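Local structure of ferrichrome ABC transporter substrate-binding protein (Staphylococcus pseudintermedius, 5FLY) at residues F161-W175 / L194-K208. The protein probably binds iron-loaded ferrichrome-type siderophores at the bacterial surface and hands them to an ABC transporter for iron uptake. Sequence-based numbering, arbitrary orientation.
With 7PG (2,5,8,11,14,17,20,23-octaoxapentacosan-25-ol), chain P.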
loop_
_atom_site.group_PDB
_atom_site.type_symbol
_atom_site.label_atom_id
_atom_site.label_comp_id
_atom_site.label_asym_id
_atom_site.label_seq_id
_atom_site.Cartn_x
_atom_site.Cartn_y
_atom_site.Cartn_z
ATOM N N PHE A 161 11.321 -2.871 8.069
ATOM C CA PHE A 161 11.386 -4.316 7.916
ATOM C C PHE A 161 9.995 -4.931 8.093
ATOM O O PHE A 161 9.163 -4.413 8.850
ATOM C CB PHE A 161 12.344 -4.934 8.920
ATOM C CG PHE A 161 13.801 -4.561 8.710
ATOM C CD1 PHE A 161 14.464 -4.830 7.512
ATOM C CD2 PHE A 161 14.513 -3.967 9.741
ATOM C CE1 PHE A 161 15.816 -4.492 7.359
ATOM C CE2 PHE A 161 15.849 -3.625 9.592
ATOM C CZ PHE A 161 16.504 -3.892 8.402
ATOM N N GLU A 162 9.726 -6.018 7.373
ATOM C CA GLU A 162 8.554 -6.836 7.688
ATOM C C GLU A 162 8.967 -8.267 7.972
ATOM O O GLU A 162 9.719 -8.873 7.207
ATOM C CB GLU A 162 7.520 -6.824 6.558
ATOM C CG GLU A 162 6.353 -7.786 6.818
ATOM C CD GLU A 162 5.204 -7.640 5.844
ATOM O OE1 GLU A 162 5.347 -6.913 4.827
ATOM O OE2 GLU A 162 4.151 -8.260 6.102
ATOM N N ASP A 163 8.449 -8.776 9.084
ATOM C CA ASP A 163 8.575 -10.168 9.508
ATOM C C ASP A 163 7.369 -10.934 8.951
ATOM O O ASP A 163 6.231 -10.710 9.366
ATOM C CB ASP A 163 8.662 -10.211 11.050
ATOM C CG ASP A 163 8.402 -11.595 11.648
ATOM O OD1 ASP A 163 8.970 -12.589 11.154
ATOM O OD2 ASP A 163 7.652 -11.672 12.658
ATOM N N PHE A 164 7.607 -11.798 7.966
ATOM C CA PHE A 164 6.522 -12.512 7.313
ATOM C C PHE A 164 6.974 -13.901 6.886
ATOM O O PHE A 164 7.969 -14.036 6.179
ATOM C CB PHE A 164 6.016 -11.738 6.094
ATOM C CG PHE A 164 4.905 -12.434 5.371
ATOM C CD1 PHE A 164 3.607 -12.331 5.824
ATOM C CD2 PHE A 164 5.165 -13.220 4.251
ATOM C CE1 PHE A 164 2.579 -12.983 5.179
ATOM C CE2 PHE A 164 4.127 -13.874 3.593
ATOM C CZ PHE A 164 2.840 -13.749 4.057
ATOM N N ASP A 165 6.235 -14.911 7.337
ATOM C CA ASP A 165 6.530 -16.321 7.062
ATOM C C ASP A 165 8.009 -16.653 7.278
ATOM O O ASP A 165 8.644 -17.349 6.468
ATOM C CB ASP A 165 6.092 -16.684 5.641
ATOM C CG ASP A 165 4.578 -16.703 5.474
ATOM O OD1 ASP A 165 3.851 -16.501 6.480
ATOM O OD2 ASP A 165 4.106 -16.956 4.330
ATOM N N LYS A 166 8.543 -16.147 8.386
ATOM C CA LYS A 166 9.893 -16.459 8.864
ATOM C C LYS A 166 10.983 -15.887 7.964
ATOM O O LYS A 166 12.151 -16.260 8.078
ATOM C CB LYS A 166 10.071 -17.971 9.013
ATOM C CG LYS A 166 9.005 -18.627 9.895
ATOM C CD LYS A 166 8.989 -18.034 11.302
ATOM C CE LYS A 166 8.121 -18.862 12.220
ATOM N NZ LYS A 166 8.009 -18.286 13.592
ATOM N N LYS A 167 10.586 -14.973 7.089
ATOM C CA LYS A 167 11.514 -14.222 6.268
ATOM C C LYS A 167 11.445 -12.742 6.616
ATOM O O LYS A 167 10.545 -12.306 7.335
ATOM C CB LYS A 167 11.202 -14.440 4.795
ATOM C CG LYS A 167 11.565 -15.830 4.317
ATOM C CD LYS A 167 11.405 -15.949 2.824
ATOM C CE LYS A 167 12.066 -17.214 2.290
ATOM N NZ LYS A 167 13.535 -17.272 2.593
ATOM N N ILE A 168 12.422 -11.988 6.127
ATOM C CA ILE A 168 12.518 -10.554 6.380
ATOM C C ILE A 168 12.433 -9.808 5.058
ATOM O O ILE A 168 13.145 -10.131 4.110
ATOM C CB ILE A 168 13.832 -10.186 7.087
ATOM C CG1 ILE A 168 14.032 -11.092 8.309
ATOM C CG2 ILE A 168 13.830 -8.716 7.498
ATOM C CD1 ILE A 168 15.382 -10.978 8.980
ATOM N N TYR A 169 11.570 -8.792 5.003
ATOM C CA TYR A 169 11.466 -7.941 3.820
ATOM C C TYR A 169 11.783 -6.487 4.169
ATOM O O TYR A 169 11.578 -6.078 5.297
ATOM C CB TYR A 169 10.066 -8.069 3.216
ATOM C CG TYR A 169 9.790 -9.502 2.813
ATOM C CD1 TYR A 169 10.191 -9.975 1.571
ATOM C CD2 TYR A 169 9.187 -10.386 3.694
ATOM C CE1 TYR A 169 9.970 -11.279 1.201
ATOM C CE2 TYR A 169 8.973 -11.705 3.339
ATOM C CZ TYR A 169 9.363 -12.141 2.086
ATOM O OH TYR A 169 9.147 -13.453 1.712
ATOM N N ALA A 170 12.318 -5.727 3.220
ATOM C CA ALA A 170 12.454 -4.278 3.389
ATOM C C ALA A 170 11.891 -3.581 2.163
ATOM O O ALA A 170 11.875 -4.155 1.073
ATOM C CB ALA A 170 13.912 -3.882 3.626
ATOM N N TYR A 171 11.428 -2.347 2.335
ATOM C CA TYR A 171 10.643 -1.681 1.282
ATOM C C TYR A 171 11.237 -0.401 0.730
ATOM O O TYR A 171 11.968 0.317 1.419
ATOM C CB TYR A 171 9.232 -1.425 1.818
ATOM C CG TYR A 171 8.602 -2.739 2.161
ATOM C CD1 TYR A 171 8.208 -3.606 1.153
ATOM C CD2 TYR A 171 8.489 -3.163 3.480
ATOM C CE1 TYR A 171 7.680 -4.843 1.445
ATOM C CE2 TYR A 171 7.961 -4.402 3.779
ATOM C CZ TYR A 171 7.555 -5.236 2.751
ATOM O OH TYR A 171 7.029 -6.478 3.005
ATOM N N GLY A 172 10.971 -0.185 -0.558
ATOM C CA GLY A 172 11.204 1.086 -1.212
ATOM C C GLY A 172 10.170 2.125 -0.811
ATOM O O GLY A 172 9.420 1.921 0.140
ATOM N N LYS A 173 10.099 3.240 -1.542
ATOM C CA LYS A 173 9.252 4.348 -1.107
ATOM C C LYS A 173 7.756 4.173 -1.395
ATOM O O LYS A 173 6.951 4.966 -0.912
ATOM C CB LYS A 173 9.743 5.656 -1.735
ATOM C CG LYS A 173 11.162 6.020 -1.306
ATOM C CD LYS A 173 11.548 7.442 -1.734
ATOM C CE LYS A 173 12.932 7.835 -1.207
ATOM N NZ LYS A 173 14.009 6.997 -1.826
ATOM N N ASN A 174 7.365 3.149 -2.146
ATOM C CA ASN A 174 5.954 3.003 -2.518
ATOM C C ASN A 174 5.547 1.533 -2.613
ATOM O O ASN A 174 5.096 1.078 -3.670
ATOM C CB ASN A 174 5.701 3.737 -3.858
ATOM C CG ASN A 174 4.247 4.177 -4.047
ATOM O OD1 ASN A 174 3.913 5.347 -3.853
ATOM N ND2 ASN A 174 3.396 3.260 -4.479
ATOM N N TRP A 175 5.687 0.794 -1.510
ATOM C CA TRP A 175 5.253 -0.602 -1.477
ATOM C C TRP A 175 4.436 -0.920 -0.220
ATOM O O TRP A 175 4.488 -2.028 0.314
ATOM C CB TRP A 175 6.462 -1.531 -1.591
ATOM C CG TRP A 175 6.131 -2.758 -2.385
ATOM C CD1 TRP A 175 5.647 -3.937 -1.908
ATOM C CD2 TRP A 175 6.209 -2.899 -3.808
ATOM N NE1 TRP A 175 5.435 -4.817 -2.950
ATOM C CE2 TRP A 175 5.775 -4.204 -4.123
ATOM C CE3 TRP A 175 6.629 -2.063 -4.840
ATOM C CZ2 TRP A 175 5.740 -4.683 -5.430
ATOM C CZ3 TRP A 175 6.601 -2.543 -6.133
ATOM C CH2 TRP A 175 6.147 -3.837 -6.414
ATOM N N LEU A 194 19.710 0.885 1.464
ATOM C CA LEU A 194 18.345 0.391 1.371
ATOM C C LEU A 194 17.699 0.890 0.077
ATOM O O LEU A 194 17.014 0.145 -0.615
ATOM C CB LEU A 194 17.541 0.842 2.591
ATOM C CG LEU A 194 16.061 0.470 2.586
ATOM C CD1 LEU A 194 15.859 -1.025 2.328
ATOM C CD2 LEU A 194 15.413 0.875 3.908
ATOM N N ASP A 195 17.944 2.155 -0.259
ATOM C CA ASP A 195 17.491 2.710 -1.523
ATOM C C ASP A 195 17.992 1.855 -2.681
ATOM O O ASP A 195 17.200 1.420 -3.529
ATOM C CB ASP A 195 17.977 4.162 -1.669
ATOM C CG ASP A 195 17.359 4.881 -2.854
ATOM O OD1 ASP A 195 16.360 4.397 -3.423
ATOM O OD2 ASP A 195 17.878 5.959 -3.207
ATOM N N ASP A 196 19.295 1.605 -2.710
ATOM C CA ASP A 196 19.887 0.833 -3.798
ATOM C C ASP A 196 19.333 -0.593 -3.876
ATOM O O ASP A 196 19.076 -1.095 -4.973
ATOM C CB ASP A 196 21.409 0.797 -3.654
ATOM C CG ASP A 196 22.043 2.155 -3.895
ATOM O OD1 ASP A 196 21.382 3.039 -4.485
ATOM O OD2 ASP A 196 23.208 2.335 -3.496
ATOM N N ALA A 197 19.131 -1.226 -2.722
ATOM C CA ALA A 197 18.603 -2.590 -2.659
ATOM C C ALA A 197 17.129 -2.698 -3.047
ATOM O O ALA A 197 16.673 -3.798 -3.365
ATOM C CB ALA A 197 18.802 -3.176 -1.260
ATOM N N THR A 198 16.382 -1.591 -3.008
ATOM C CA THR A 198 14.934 -1.643 -3.284
ATOM C C THR A 198 14.512 -0.894 -4.546
ATOM O O THR A 198 13.342 -0.910 -4.921
ATOM C CB THR A 198 14.101 -1.083 -2.093
ATOM O OG1 THR A 198 14.429 0.290 -1.857
ATOM C CG2 THR A 198 14.350 -1.906 -0.834
ATOM N N LYS A 199 15.470 -0.262 -5.208
ATOM C CA LYS A 199 15.183 0.622 -6.339
ATOM C C LYS A 199 14.580 -0.125 -7.545
ATOM O O LYS A 199 13.603 0.342 -8.157
ATOM C CB LYS A 199 16.481 1.336 -6.741
ATOM C CG LYS A 199 16.370 2.321 -7.877
ATOM C CD LYS A 199 15.430 3.450 -7.537
ATOM C CE LYS A 199 15.581 4.597 -8.533
ATOM N NZ LYS A 199 15.730 4.104 -9.942
ATOM N N LYS A 200 15.156 -1.279 -7.872
ATOM C CA LYS A 200 14.807 -1.987 -9.104
ATOM C C LYS A 200 13.421 -2.621 -9.071
ATOM O O LYS A 200 12.680 -2.544 -10.055
ATOM C CB LYS A 200 15.848 -3.070 -9.402
ATOM C CG LYS A 200 17.228 -2.516 -9.742
ATOM C CD LYS A 200 18.159 -3.602 -10.281
ATOM C CE LYS A 200 19.527 -3.031 -10.627
ATOM N NZ LYS A 200 20.470 -4.070 -11.136
ATOM N N GLU A 201 13.072 -3.239 -7.947
ATOM C CA GLU A 201 11.828 -3.987 -7.843
ATOM C C GLU A 201 10.827 -3.343 -6.885
ATOM O O GLU A 201 9.658 -3.711 -6.902
ATOM C CB GLU A 201 12.095 -5.426 -7.399
ATOM C CG GLU A 201 13.089 -6.189 -8.276
ATOM C CD GLU A 201 12.813 -6.031 -9.756
ATOM O OE1 GLU A 201 11.620 -5.994 -10.142
ATOM O OE2 GLU A 201 13.797 -5.935 -10.533
ATOM N N GLY A 202 11.287 -2.397 -6.065
ATOM C CA GLY A 202 10.418 -1.676 -5.140
ATOM C C GLY A 202 10.421 -2.210 -3.720
ATOM O O GLY A 202 9.861 -1.604 -2.816
ATOM N N TRP A 203 11.096 -3.338 -3.536
ATOM C CA TRP A 203 11.155 -4.039 -2.268
ATOM C C TRP A 203 12.244 -5.078 -2.381
ATOM O O TRP A 203 12.705 -5.374 -3.489
ATOM C CB TRP A 203 9.832 -4.725 -1.956
ATOM C CG TRP A 203 9.509 -5.773 -2.991
ATOM C CD1 TRP A 203 8.887 -5.578 -4.188
ATOM C CD2 TRP A 203 9.828 -7.165 -2.924
ATOM N NE1 TRP A 203 8.792 -6.771 -4.875
ATOM C CE2 TRP A 203 9.353 -7.761 -4.113
ATOM C CE3 TRP A 203 10.449 -7.973 -1.968
ATOM C CZ2 TRP A 203 9.497 -9.125 -4.373
ATOM C CZ3 TRP A 203 10.578 -9.330 -2.223
ATOM C CH2 TRP A 203 10.110 -9.889 -3.423
ATOM N N THR A 204 12.627 -5.678 -1.260
ATOM C CA THR A 204 13.556 -6.798 -1.314
ATOM C C THR A 204 13.417 -7.713 -0.115
ATOM O O THR A 204 13.027 -7.283 0.961
ATOM C CB THR A 204 15.015 -6.312 -1.396
ATOM O OG1 THR A 204 15.868 -7.439 -1.626
ATOM C CG2 THR A 204 15.422 -5.569 -0.118
ATOM N N GLU A 205 13.729 -8.989 -0.315
ATOM C CA GLU A 205 13.975 -9.885 0.808
ATOM C C GLU A 205 15.355 -9.537 1.362
ATOM O O GLU A 205 16.271 -9.210 0.605
ATOM C CB GLU A 205 13.904 -11.367 0.407
ATOM C CG GLU A 205 14.180 -12.249 1.609
ATOM C CD GLU A 205 13.973 -13.744 1.398
ATOM O OE1 GLU A 205 13.490 -14.161 0.314
ATOM O OE2 GLU A 205 14.290 -14.493 2.354
ATOM N N VAL A 206 15.477 -9.592 2.681
ATOM C CA VAL A 206 16.721 -9.280 3.389
ATOM C C VAL A 206 17.207 -10.555 4.061
ATOM O O VAL A 206 16.531 -11.069 4.939
ATOM C CB VAL A 206 16.514 -8.160 4.443
ATOM C CG1 VAL A 206 17.784 -7.888 5.222
ATOM C CG2 VAL A 206 16.033 -6.879 3.782
ATOM N N PRO A 207 18.362 -11.084 3.633
ATOM C CA PRO A 207 18.927 -12.175 4.434
ATOM C C PRO A 207 19.165 -11.743 5.886
ATOM O O PRO A 207 19.561 -10.602 6.132
ATOM C CB PRO A 207 20.245 -12.497 3.717
ATOM C CG PRO A 207 20.050 -11.968 2.324
ATOM C CD PRO A 207 19.245 -10.727 2.508
ATOM N N LYS A 208 18.933 -12.641 6.839
ATOM C CA LYS A 208 18.885 -12.231 8.237
ATOM C C LYS A 208 20.225 -11.677 8.704
ATOM O O LYS A 208 20.274 -10.821 9.586
ATOM C CB LYS A 208 18.464 -13.393 9.145
ATOM C CG LYS A 208 19.468 -14.513 9.262
ATOM C CD LYS A 208 18.905 -15.619 10.133
ATOM C CE LYS A 208 19.839 -16.810 10.181
ATOM N NZ LYS A 208 19.333 -17.887 11.086
HETATM C C2 7PG P . -0.325 -8.617 1.097
HETATM O O1 7PG P . 0.068 -9.374 2.209
HETATM C C3 7PG P . 1.446 -9.338 2.447
HETATM C C4 7PG P . 2.100 -10.612 1.920
HETATM O O2 7PG P . 3.386 -10.775 2.456
HETATM C C5 7PG P . 4.232 -9.675 2.291
HETATM C C6 7PG P . 5.672 -10.108 2.035
HETATM O O3 7PG P . 6.283 -9.201 1.157
HETATM C C7 7PG P . 6.096 -9.439 -0.211
HETATM C C8 7PG P . 6.537 -8.203 -1.000
HETATM O O4 7PG P . 6.258 -8.304 -2.374
HETATM C C9 7PG P . 4.911 -8.490 -2.680
HETATM C C10 7PG P . 4.512 -7.942 -4.053
HETATM O O5 7PG P . 3.174 -7.528 -3.943
HETATM C C11 7PG P . 2.652 -6.716 -4.960
HETATM C C12 7PG P . 1.449 -5.940 -4.414
HETATM O O6 7PG P . 1.686 -4.556 -4.474
HETATM C C13 7PG P . 2.110 -3.921 -3.299
HETATM C C14 7PG P . 0.975 -3.883 -2.282
HETATM O O7 7PG P . 0.953 -2.618 -1.685
HETATM C C15 7PG P . -0.307 -2.189 -1.243
HETATM O O HOH W 1 14.775 -13.226 4.887
HETATM O O HOH W 2 8.649 0.937 -3.609
#
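W175 is sandwiched between protein and ligand: W203 CD1 lies 3.4 Å from W175 CE2 over one face of its indole, while C13 of the polyether 7PG lies over the opposite face, toward the rim. The two five-membered rings meet obliquely, their planes 43° apart, and W203 CB makes a CH-pi contact above the W175 pyrrole. W203 reaches this place because its CG is turned between the backbone N and the carbonyl carbon (chi1 62°), which swings the indole toward W175. 7PG O4 lies over the centre of the W203 ring. Y169 lies alongside W203, pointing the same way, with 7PG O3 over its ring.

Underneath, strands 167-171 and 203-205 pair antiparallel, the latter forming an edge of the mixed sheet. A170 and T204 are a hydrogen-bonded pair, A170 N giving a nearly straight bond to T204 O (2.8 Å). On the face away from the ligand, the CB of small A170 touches L194 CD1 of helix 192-198 and also V206 CG2, so helix and sheet meet there. G202 has a positive phi that favours glycine, and its carbonyl accepts from G172 N (2.9 Å) and from a water that also links N174 N. At the other end, the K167 chain bends at its last torsion (chi4 -59°) to bring NZ to the syn lone pair of E205 OE2 (2.9 Å). That oxygen also accepts from a water bridging I168 N and V206 O.

On the pocket side, Y171 OH donates to E162 OE1 (2.5 Å), which also forms a salt bridge with R177, while E162 OE2 accepts a hydrogen bond from W258. Aromatic faces beside this charged network are consistent with a bulky polar guest; the polyether probably occupies the siderophore cleft of this class III binding protein.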